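Local coordinates for protein toll (Drosophila melanogaster, PDB 4LXR), which serves as the cell-surface receptor for cleaved, activated Spätzle, switching on Toll signalling in dorsal-ventral patterning of the embryo and in innate immunity, at residues A[461-464]-A[465-469]; A[451-454]-A[455-458]. One frame throughout, in Å; residues are numbered along the deposited sequence.

Contact 1: A[461-464]-A[465-469]; sequences VYND and WKNTM
Tyr462 lays its CB over the centre of the Trp465 six-membered ring, 4.0 Å from the centroid and only 13° off the ring normal, which identifies a CH-pi contact. Beyond CB the phenol runs alongside the indole, pointing the same way, and its CD1 comes 3.7 Å from Trp465 CH2; with the ring planes 53° apart, the pair is oblique. Trp465 CG stands anti to its own carbonyl carbon (chi1 -57°), which swings the indole back beneath Tyr462. On this buried side Asp464 OD2 also lies near the indole, 3.4 Å from Trp465 CD1, while Ser440 hydrogen-bonds the carboxylate.

The other side is more open and held through polar groups and water. Asn467 ND2 donates to Asn463 OD1 at 2.9 Å; the acceptor lies in the Asn467 amide plane, but the donor stands well above the side-chain carbonyl plane of Asn463. Lys466 NZ reaches one water that also donates to Val461 O, is linked weakly to a second water on Asn463 OD1, and bonds directly to Glu488 O.

Two doubly used carbonyls hold the backbone: Asn463 O accepts from Lys466 N and Asn467 N, and Asp464 O from Thr468 N (2.9 Å) and Met469 N (3.0 Å). This single short helical turn, with its tryptophan turned inward, forms part of the convex-side connection of a leucine-rich repeat solenoid.

Contact 2: A[451-454]-A[455-458]; sequences LNLR and NNSI. With NAG (2-acetamido-2-deoxy-beta-D-glucopyranose), chain E; NAG (2-acetamido-2-deoxy-beta-D-glucopyranose), chain F; NAG (2-acetamido-2-deoxy-beta-D-glucopyranose), chain M.
Asn456 turns its amide back onto the backbone of Leu453, placing an asparagine inside the bend that follows the strand of a leucine-rich repeat, as in the asparagine ladder of this fold. Its CB, 3.7 Å from Leu453 O, already faces that carbonyl. CG comes 3.9 Å from Leu453 O, the chi1 of -78° (CG anti to the carbonyl carbon of Asn456) bringing the amide to it. At the tip, ND2 gives Leu453 O a hydrogen bond of 3.0 Å with an N-H...O angle of 178°; the acceptor lies in the amide plane, although the donor stands high above the carbonyl plane. ND2 also donates to Leu418 O, and OD1 accepts from Ile423 N, so both polar atoms of the buried amide are matched by backbone of the preceding turn. A leucine in its place would probably cost Leu453 O this bond, leave Leu418 O and Ile423 N without their side-chain partners and weaken the tie between adjacent turns.

Asn480 ND2 donates to Leu453 O as well, carrying the pattern into the following repeat. Just upstream, Asn452 OD1 accepts from Arg454 N at 3.1 Å, closing an Asx turn at the end of the strand. Arg454, its chain bent at chi3, puts NH1 in a salt bridge with Asp476; its placement against a nearby sugar is doubtful because the model atoms clash. Asn455 crosses Arg454 obliquely, with amide and guanidinium planes at right angles, and carries an N-linked glycan. Ser457 OG meets O3 of another N-acetylglucosamine through a weak 3.4 Å hydrogen bond. Asn455 ND2, hydrogen-bonded to His420 ND1, also holds its glycan through a covalent bond of 1.4 Å from Asn455 ND2 to sugar C1.

In the fold
Read from the N terminus of this leucine-rich-repeat ectodomain, the extracellular part of the receptor, strand 450-452 precedes the bend formed by contact 2 (451-458), which takes the chain out of it. Contact 1 (461-469) follows on the way through helix 463-467 toward strand 474-476. Each contact closes a local turn; they stand in series, neither nested nor crossed, with centres about 15 Å apart. They nevertheless meet across the interior of the coil: Trp465 NE1 packs 3.5 Å from Leu451 CD2, Trp465 CZ2 lies 3.6 Å from Leu453 CD1, and Trp465 CH2 approaches Ile458. One tryptophan thus joins the strand side of repeat LRR 13 to its helical side.

Contact 1: A[461-464]-A[465-469]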
ATOM      1  N   VAL A 461     -19.514  -1.824 -16.615  1.00 38.37           N
ATOM      2  CA  VAL A 461     -19.237  -0.446 -16.219  1.00 44.48           C
ATOM      3  C   VAL A 461     -20.525   0.379 -16.263  1.00 45.75           C
ATOM      4  O   VAL A 461     -20.970   0.773 -17.334  1.00 43.55           O
ATOM      5  CB  VAL A 461     -18.196   0.202 -17.152  1.00 38.66           C
ATOM      6  CG1 VAL A 461     -17.935   1.618 -16.729  1.00 33.54           C
ATOM      7  CG2 VAL A 461     -16.908  -0.613 -17.159  1.00 40.21           C
ATOM      8  N   TYR A 462     -21.118   0.632 -15.098  1.00 39.47           N
ATOM      9  CA  TYR A 462     -22.419   1.309 -15.001  1.00 33.51           C
ATOM     10  C   TYR A 462     -22.435   2.764 -15.466  1.00 32.84           C
ATOM     11  O   TYR A 462     -21.404   3.425 -15.507  1.00 47.28           O
ATOM     12  CB  TYR A 462     -22.981   1.194 -13.570  1.00 31.27           C
ATOM     13  CG  TYR A 462     -23.548  -0.173 -13.291  1.00 36.46           C
ATOM     14  CD1 TYR A 462     -22.708  -1.269 -13.101  1.00 36.25           C
ATOM     15  CD2 TYR A 462     -24.924  -0.379 -13.248  1.00 38.91           C
ATOM     16  CE1 TYR A 462     -23.227  -2.536 -12.868  1.00 42.50           C
ATOM     17  CE2 TYR A 462     -25.452  -1.640 -12.998  1.00 43.12           C
ATOM     18  CZ  TYR A 462     -24.599  -2.714 -12.816  1.00 45.06           C
ATOM     19  OH  TYR A 462     -25.123  -3.965 -12.578  1.00 50.27           O
ATOM     20  N   ASN A 463     -23.625   3.257 -15.792  1.00 36.58           N
ATOM     21  CA  ASN A 463     -23.801   4.597 -16.355  1.00 44.45           C
ATOM     22  C   ASN A 463     -23.386   5.733 -15.427  1.00 49.12           C
ATOM     23  O   ASN A 463     -22.709   6.676 -15.849  1.00 51.22           O
ATOM     24  CB  ASN A 463     -25.251   4.806 -16.802  1.00 46.69           C
ATOM     25  CG  ASN A 463     -25.522   6.230 -17.256  1.00 52.91           C
ATOM     26  OD1 ASN A 463     -25.216   6.603 -18.387  1.00 51.45           O
ATOM     27  ND2 ASN A 463     -26.098   7.035 -16.370  1.00 55.29           N
ATOM     28  N   ASP A 464     -23.799   5.653 -14.166  1.00 47.42           N
ATOM     29  CA  ASP A 464     -23.505   6.724 -13.223  1.00 45.52           C
ATOM     30  C   ASP A 464     -22.009   6.886 -12.983  1.00 44.18           C
ATOM     31  O   ASP A 464     -21.550   7.996 -12.718  1.00 47.18           O
ATOM     32  CB  ASP A 464     -24.248   6.530 -11.895  1.00 44.62           C
ATOM     33  CG  ASP A 464     -24.093   5.130 -11.339  1.00 43.34           C
ATOM     34  OD1 ASP A 464     -24.318   4.155 -12.097  1.00 43.35           O
ATOM     35  OD2 ASP A 464     -23.751   5.011 -10.142  1.00 39.75           O
ATOM     36  N   TRP A 465     -21.251   5.794 -13.089  1.00 42.79           N
ATOM     37  CA  TRP A 465     -19.807   5.861 -12.839  1.00 40.90           C
ATOM     38  C   TRP A 465     -19.136   6.705 -13.913  1.00 43.31           C
ATOM     39  O   TRP A 465     -18.112   7.348 -13.669  1.00 46.20           O
ATOM     40  CB  TRP A 465     -19.166   4.465 -12.789  1.00 39.55           C
ATOM     41  CG  TRP A 465     -19.763   3.528 -11.761  1.00 36.60           C
ATOM     42  CD1 TRP A 465     -20.575   3.862 -10.717  1.00 32.43           C
ATOM     43  CD2 TRP A 465     -19.593   2.104 -11.697  1.00 31.12           C
ATOM     44  NE1 TRP A 465     -20.930   2.736 -10.013  1.00 36.45           N
ATOM     45  CE2 TRP A 465     -20.337   1.644 -10.594  1.00 34.54           C
ATOM     46  CE3 TRP A 465     -18.889   1.176 -12.470  1.00 32.42           C
ATOM     47  CZ2 TRP A 465     -20.398   0.294 -10.243  1.00 31.49           C
ATOM     48  CZ3 TRP A 465     -18.956  -0.167 -12.127  1.00 30.67           C
ATOM     49  CH2 TRP A 465     -19.700  -0.594 -11.020  1.00 31.39           C
ATOM     50  N   LYS A 466     -19.721   6.707 -15.107  1.00 39.08           N
ATOM     51  CA  LYS A 466     -19.146   7.446 -16.225  1.00 42.39           C
ATOM     52  C   LYS A 466     -19.681   8.869 -16.293  1.00 44.75           C
ATOM     53  O   LYS A 466     -18.952   9.800 -16.637  1.00 51.50           O
ATOM     54  CB  LYS A 466     -19.449   6.744 -17.557  1.00 40.88           C
ATOM     55  CG  LYS A 466     -18.772   5.397 -17.769  1.00 41.70           C
ATOM     56  CD  LYS A 466     -19.159   4.817 -19.131  1.00 47.52           C
ATOM     57  CE  LYS A 466     -20.669   4.609 -19.210  1.00 46.27           C
ATOM     58  NZ  LYS A 466     -21.112   3.842 -20.392  1.00 40.97           N
ATOM     59  N   ASN A 467     -20.963   9.034 -15.984  1.00 46.92           N
ATOM     60  CA  ASN A 467     -21.655  10.269 -16.340  1.00 52.23           C
ATOM     61  C   ASN A 467     -22.196  11.077 -15.172  1.00 54.52           C
ATOM     62  O   ASN A 467     -22.517  12.254 -15.334  1.00 59.29           O
ATOM     63  CB  ASN A 467     -22.781   9.968 -17.327  1.00 48.59           C
ATOM     64  CG  ASN A 467     -22.271   9.351 -18.613  1.00 51.12           C
ATOM     65  OD1 ASN A 467     -21.300   9.830 -19.204  1.00 51.81           O
ATOM     66  ND2 ASN A 467     -22.921   8.276 -19.051  1.00 44.11           N
ATOM     67  N   THR A 468     -22.288  10.461 -13.999  1.00 42.81           N
ATOM     68  CA  THR A 468     -22.869  11.146 -12.854  1.00 42.07           C
ATOM     69  C   THR A 468     -21.785  11.523 -11.851  1.00 45.41           C
ATOM     70  O   THR A 468     -21.851  12.568 -11.219  1.00 48.84           O
ATOM     71  CB  THR A 468     -23.960  10.288 -12.175  1.00 52.19           C
ATOM     72  OG1 THR A 468     -24.936   9.894 -13.144  1.00 54.99           O
ATOM     73  CG2 THR A 468     -24.650  11.069 -11.066  1.00 57.30           C
ATOM     74  N   MET A 469     -20.774  10.675 -11.716  1.00 48.60           N
ATOM     75  CA  MET A 469     -19.695  10.937 -10.775  1.00 50.64           C
ATOM     76  C   MET A 469     -18.604  11.751 -11.439  1.00 49.61           C
ATOM     77  O   MET A 469     -17.601  11.206 -11.910  1.00 49.84           O
ATOM     78  CB  MET A 469     -19.131   9.630 -10.232  1.00 48.32           C
ATOM     79  CG  MET A 469     -20.182   8.798  -9.545  1.00 45.50           C
ATOM     80  SD  MET A 469     -19.542   7.235  -8.943  1.00 43.05           S
ATOM     81  CE  MET A 469     -21.028   6.554  -8.188  1.00 46.63           C
TER
HETATM   82  O   HOH W   1     -20.250   1.094 -19.886  1.00 44.92           O
HETATM   83  O   HOH W   2     -24.370   4.437 -20.214  1.00 54.36           O

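Contact 2: A[451-454]-A[455-458]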
ATOM      1  N   LEU A 451     -14.404   4.935  -5.295  1.00 39.22           N
ATOM      2  CA  LEU A 451     -15.283   3.782  -5.349  1.00 34.36           C
ATOM      3  C   LEU A 451     -14.412   2.554  -5.554  1.00 35.15           C
ATOM      4  O   LEU A 451     -13.934   2.286  -6.658  1.00 36.94           O
ATOM      5  CB  LEU A 451     -16.302   3.918  -6.486  1.00 33.78           C
ATOM      6  CG  LEU A 451     -17.296   2.762  -6.633  1.00 31.93           C
ATOM      7  CD1 LEU A 451     -17.933   2.397  -5.285  1.00 28.58           C
ATOM      8  CD2 LEU A 451     -18.367   3.099  -7.681  1.00 27.87           C
ATOM      9  N   ASN A 452     -14.210   1.807  -4.481  1.00 31.75           N
ATOM     10  CA  ASN A 452     -13.400   0.604  -4.539  1.00 29.32           C
ATOM     11  C   ASN A 452     -14.276  -0.640  -4.505  1.00 33.71           C
ATOM     12  O   ASN A 452     -14.846  -0.973  -3.461  1.00 25.28           O
ATOM     13  CB  ASN A 452     -12.404   0.619  -3.384  1.00 26.89           C
ATOM     14  CG  ASN A 452     -11.511  -0.594  -3.359  1.00 30.24           C
ATOM     15  OD1 ASN A 452     -11.554  -1.435  -4.256  1.00 41.49           O
ATOM     16  ND2 ASN A 452     -10.683  -0.691  -2.320  1.00 30.90           N
ATOM     17  N   LEU A 453     -14.377  -1.306  -5.658  1.00 29.78           N
ATOM     18  CA  LEU A 453     -15.186  -2.506  -5.824  1.00 33.05           C
ATOM     19  C   LEU A 453     -14.330  -3.699  -6.218  1.00 33.25           C
ATOM     20  O   LEU A 453     -14.813  -4.667  -6.800  1.00 31.57           O
ATOM     21  CB  LEU A 453     -16.250  -2.294  -6.899  1.00 30.51           C
ATOM     22  CG  LEU A 453     -17.349  -1.309  -6.545  1.00 35.23           C
ATOM     23  CD1 LEU A 453     -18.146  -0.998  -7.801  1.00 36.14           C
ATOM     24  CD2 LEU A 453     -18.234  -1.905  -5.456  1.00 35.61           C
ATOM     25  N   ARG A 454     -13.052  -3.607  -5.899  1.00 33.28           N
ATOM     26  CA  ARG A 454     -12.092  -4.659  -6.177  1.00 29.37           C
ATOM     27  C   ARG A 454     -12.559  -6.021  -5.656  1.00 36.58           C
ATOM     28  O   ARG A 454     -13.034  -6.120  -4.518  1.00 29.21           O
ATOM     29  CB  ARG A 454     -10.801  -4.245  -5.500  1.00 31.39           C
ATOM     30  CG  ARG A 454      -9.771  -5.301  -5.272  1.00 32.89           C
ATOM     31  CD  ARG A 454      -8.533  -4.609  -4.706  1.00 32.25           C
ATOM     32  NE  ARG A 454      -7.304  -5.129  -5.276  1.00 40.38           N
ATOM     33  CZ  ARG A 454      -6.530  -4.472  -6.127  1.00 42.75           C
ATOM     34  NH1 ARG A 454      -6.835  -3.241  -6.519  1.00 47.24           N
ATOM     35  NH2 ARG A 454      -5.442  -5.056  -6.581  1.00 45.98           N
ATOM     36  N   ASN A 455     -12.466  -7.054  -6.499  1.00 27.25           N
ATOM     37  CA  ASN A 455     -12.660  -8.440  -6.070  1.00 26.59           C
ATOM     38  C   ASN A 455     -14.109  -8.728  -5.642  1.00 26.17           C
ATOM     39  O   ASN A 455     -14.382  -9.240  -4.547  1.00 32.99           O
ATOM     40  CB  ASN A 455     -11.652  -8.793  -4.961  1.00 29.59           C
ATOM     41  CG  ASN A 455     -11.635 -10.280  -4.611  1.00 36.00           C
ATOM     42  OD1 ASN A 455     -12.177 -11.114  -5.331  1.00 40.20           O
ATOM     43  ND2 ASN A 455     -10.989 -10.604  -3.498  1.00 43.85           N
ATOM     44  N   ASN A 456     -15.028  -8.350  -6.518  1.00 25.16           N
ATOM     45  CA  ASN A 456     -16.436  -8.705  -6.427  1.00 29.38           C
ATOM     46  C   ASN A 456     -16.827  -9.469  -7.693  1.00 34.47           C
ATOM     47  O   ASN A 456     -15.999 -10.177  -8.257  1.00 43.12           O
ATOM     48  CB  ASN A 456     -17.270  -7.438  -6.226  1.00 31.15           C
ATOM     49  CG  ASN A 456     -17.211  -6.932  -4.785  1.00 31.60           C
ATOM     50  OD1 ASN A 456     -17.877  -7.476  -3.922  1.00 27.28           O
ATOM     51  ND2 ASN A 456     -16.407  -5.899  -4.525  1.00 25.04           N
ATOM     52  N   SER A 457     -18.066  -9.326  -8.151  1.00 45.27           N
ATOM     53  CA  SER A 457     -18.508 -10.001  -9.380  1.00 41.65           C
ATOM     54  C   SER A 457     -19.191  -9.052 -10.350  1.00 34.76           C
ATOM     55  O   SER A 457     -20.173  -9.405 -10.986  1.00 41.13           O
ATOM     56  CB  SER A 457     -19.447 -11.156  -9.057  1.00 40.17           C
ATOM     57  OG  SER A 457     -18.739 -12.178  -8.393  1.00 51.33           O
ATOM     58  N   ILE A 458     -18.678  -7.833 -10.436  1.00 30.88           N
ATOM     59  CA  ILE A 458     -19.206  -6.853 -11.357  1.00 32.77           C
ATOM     60  C   ILE A 458     -18.884  -7.328 -12.774  1.00 37.13           C
ATOM     61  O   ILE A 458     -17.803  -7.884 -13.026  1.00 31.38           O
ATOM     62  CB  ILE A 458     -18.578  -5.471 -11.087  1.00 37.40           C
ATOM     63  CG1 ILE A 458     -18.807  -5.059  -9.624  1.00 42.81           C
ATOM     64  CG2 ILE A 458     -19.113  -4.432 -12.045  1.00 24.39           C
ATOM     65  CD1 ILE A 458     -20.240  -4.784  -9.285  1.00 37.52           C
TER
HETATM   66  C1  NAG E   1     -11.129 -11.985  -3.117  1.00 39.48           C
HETATM   67  C2  NAG E   1      -9.671 -12.268  -2.705  1.00 43.61           C
HETATM   68  C3  NAG E   1      -9.570 -13.609  -1.978  1.00 46.04           C
HETATM   69  C4  NAG E   1     -10.573 -13.686  -0.833  1.00 53.97           C
HETATM   70  C5  NAG E   1     -11.970 -13.401  -1.374  1.00 55.72           C
HETATM   71  C6  NAG E   1     -13.047 -13.433  -0.315  1.00 57.04           C
HETATM   72  C7  NAG E   1      -7.980 -11.223  -4.157  1.00 54.00           C
HETATM   73  C8  NAG E   1      -7.133 -11.389  -5.383  1.00 51.57           C
HETATM   74  N2  NAG E   1      -8.784 -12.250  -3.858  1.00 53.50           N
HETATM   75  O3  NAG E   1      -8.237 -13.764  -1.508  1.00 39.84           O
HETATM   76  O4  NAG E   1     -10.573 -14.992  -0.267  1.00 59.39           O
HETATM   77  O5  NAG E   1     -11.991 -12.093  -1.961  1.00 50.88           O
HETATM   78  O6  NAG E   1     -12.832 -12.434   0.674  1.00 62.52           O
HETATM   79  O7  NAG E   1      -7.939 -10.206  -3.471  1.00 54.90           O
HETATM   80  C1  NAG F   1      -4.431  -2.140 -10.510  1.00 39.22           C
HETATM   81  C2  NAG F   1      -3.141  -1.328 -10.309  1.00 46.78           C
HETATM   82  C3  NAG F   1      -1.903  -2.212 -10.515  1.00 46.39           C
HETATM   83  C4  NAG F   1      -2.017  -3.526  -9.749  1.00 42.76           C
HETATM   84  C5  NAG F   1      -3.364  -4.172 -10.043  1.00 35.98           C
HETATM   85  C6  NAG F   1      -3.594  -5.462  -9.290  1.00 38.09           C
HETATM   86  C7  NAG F   1      -2.921   1.069 -10.823  1.00 58.78           C
HETATM   87  C8  NAG F   1      -2.724   1.281  -9.353  1.00 58.31           C
HETATM   88  N2  NAG F   1      -3.107  -0.196 -11.216  1.00 50.71           N
HETATM   89  O3  NAG F   1      -0.753  -1.492 -10.087  1.00 57.94           O
HETATM   90  O4  NAG F   1      -1.035  -4.457 -10.198  1.00 57.21           O
HETATM   91  O5  NAG F   1      -4.412  -3.272  -9.673  1.00 41.60           O
HETATM   92  O6  NAG F   1      -3.646  -5.235  -7.889  1.00 42.13           O
HETATM   93  O7  NAG F   1      -2.903   1.998 -11.623  1.00 64.94           O
HETATM   94  C1  NAG M2018     -17.094 -14.395 -11.957  1.00 75.00           C
HETATM   95  C2  NAG M2018     -16.632 -15.636 -11.162  1.00 84.85           C
HETATM   96  C3  NAG M2018     -17.735 -16.158 -10.224  1.00 88.36           C
HETATM   97  C4  NAG M2018     -19.095 -16.247 -10.915  1.00 82.60           C
HETATM   98  C5  NAG M2018     -19.352 -15.038 -11.812  1.00 73.32           C
HETATM   99  C6  NAG M2018     -20.704 -14.405 -11.591  1.00 64.52           C
HETATM  100  C7  NAG M2018     -14.937 -17.231 -11.948  1.00 95.87           C
HETATM  101  C8  NAG M2018     -14.606 -18.303 -12.944  1.00 96.26           C
HETATM  102  N2  NAG M2018     -16.157 -16.694 -12.047  1.00 91.16           N
HETATM  103  O3  NAG M2018     -17.813 -15.361  -9.046  1.00 92.54           O
HETATM  104  O4  NAG M2018     -19.195 -17.448 -11.673  1.00 85.71           O
HETATM  105  O5  NAG M2018     -18.378 -14.029 -11.538  1.00 78.30           O
HETATM  106  O6  NAG M2018     -21.033 -13.517 -12.649  1.00 62.73           O
HETATM  107  O7  NAG M2018     -14.135 -16.868 -11.092  1.00 96.62           O